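Local structure of Bse634I restriction endonuclease (Geobacillus stearothermophilus, 1KNV) at the interface of chains A and B. The protein is a type II restriction endonuclease that recognises a specific DNA sequence and cleaves double-stranded DNA, probably with the help of metal ions. Numbering follows the deposited sequence. Chains: chain A/B, Bse634I restriction endonuclease.

The interface of chains A and B. Residues chain A 207, 210, 214, 254, 257; chain B 211, 215.
Helix 203-227 of chain A, with the loop at A:Thr254 and the 3-10 helix 257-259, meets helix 203-227 of chain B, a worked example of how one histidine can be seated at a two-fold interface without a direct polar bond across this patch. B:His211 stands with CG anti to its backbone N (chi1 -177°), which carries the imidazole towards chain A. There the methyl CD1 of A:Leu207 lies over the CG-CD2 end of the ring, 3.5 Å from CD2. On the same face A:Val210 places CG1 by CE1, its side chain crossing the histidine at about a right angle. From its own helix, B:Ile215 lays CG1 over the opposite face, 3.3 Å above the plane and towards the rim, so that aliphatic groups of both chains sandwich the imidazole; its CD1 reaches 3.7 Å from the methyl CG2 of A:Thr257. Behind this contact, A:Asn214 ties two segments of chain A together: its amide ND2 donates to A:Val210 O from above the carbonyl plane, and its OD1 accepts the backbone N-H of A:Thr257 (N to OD1 2.9 Å), in plane. An alanine here would probably leave A:Val210 O without this donor, the A:Thr257 N-H without this acceptor and the 3-10 helix less firmly fixed against B:Ile215. Water 1 makes a polar link between the chains, lying in the imidazole plane 2.9 Å from B:His211 NE2, in a nearly straight bond (171° at H), and 2.8 Å from the hydroxyl OG1 of A:Thr254.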
loop_
_atom_site.group_PDB
_atom_site.type_symbol
_atom_site.label_atom_id
_atom_site.label_comp_id
_atom_site.label_asym_id
_atom_site.label_seq_id
_atom_site.Cartn_x
_atom_site.Cartn_y
_atom_site.Cartn_z
ATOM N N LEU A 207 4.412 17.793 21.519
ATOM C CA LEU A 207 4.509 17.682 20.063
ATOM C C LEU A 207 5.815 17.008 19.640
ATOM O O LEU A 207 5.846 16.263 18.665
ATOM C CB LEU A 207 4.418 19.066 19.424
ATOM C CG LEU A 207 4.298 19.089 17.902
ATOM C CD1 LEU A 207 3.086 18.274 17.473
ATOM C CD2 LEU A 207 4.169 20.528 17.424
ATOM N N VAL A 210 5.210 13.393 19.845
ATOM C CA VAL A 210 4.390 12.964 18.706
ATOM C C VAL A 210 5.155 12.907 17.393
ATOM O O VAL A 210 5.031 11.944 16.667
ATOM C CB VAL A 210 3.197 13.895 18.474
ATOM C CG1 VAL A 210 2.501 13.498 17.169
ATOM C CG2 VAL A 210 2.228 13.802 19.678
ATOM N N ASN A 214 6.519 9.501 15.158
ATOM C CA ASN A 214 6.135 9.387 13.760
ATOM C C ASN A 214 7.396 9.187 12.922
ATOM O O ASN A 214 7.425 8.352 12.024
ATOM C CB ASN A 214 5.401 10.652 13.299
ATOM C CG ASN A 214 3.890 10.545 13.457
ATOM O OD1 ASN A 214 3.231 9.756 12.764
ATOM N ND2 ASN A 214 3.333 11.335 14.375
ATOM N N THR A 254 -2.922 10.241 19.312
ATOM C CA THR A 254 -2.853 10.571 17.890
ATOM C C THR A 254 -2.237 9.433 17.076
ATOM O O THR A 254 -1.193 8.896 17.430
ATOM C CB THR A 254 -2.062 11.903 17.690
ATOM O OG1 THR A 254 -1.924 12.178 16.293
ATOM C CG2 THR A 254 -0.686 11.831 18.327
ATOM N N THR A 257 0.814 8.822 11.410
ATOM C CA THR A 257 0.335 9.147 10.070
ATOM C C THR A 257 0.615 8.126 8.969
ATOM O O THR A 257 -0.223 7.947 8.086
ATOM C CB THR A 257 0.826 10.559 9.623
ATOM O OG1 THR A 257 2.253 10.637 9.705
ATOM C CG2 THR A 257 0.231 11.636 10.521
ATOM N N HIS B 211 4.480 19.002 11.706
ATOM C CA HIS B 211 3.494 18.027 12.145
ATOM C C HIS B 211 2.152 18.226 11.471
ATOM O O HIS B 211 1.502 17.265 11.075
ATOM C CB HIS B 211 3.306 18.085 13.656
ATOM C CG HIS B 211 2.358 17.048 14.169
ATOM N ND1 HIS B 211 2.560 15.699 13.971
ATOM C CD2 HIS B 211 1.174 17.162 14.819
ATOM C CE1 HIS B 211 1.539 15.028 14.473
ATOM N NE2 HIS B 211 0.684 15.892 14.994
ATOM N N ILE B 215 -0.041 15.563 9.298
ATOM C CA ILE B 215 -1.414 15.235 9.700
ATOM C C ILE B 215 -2.421 15.455 8.574
ATOM O O ILE B 215 -3.228 14.565 8.265
ATOM C CB ILE B 215 -1.857 16.073 10.934
ATOM C CG1 ILE B 215 -1.164 15.552 12.186
ATOM C CG2 ILE B 215 -3.366 15.978 11.130
ATOM C CD1 ILE B 215 -1.631 14.156 12.578
HETATM O O HOH W 1 -1.699 14.937 16.360
#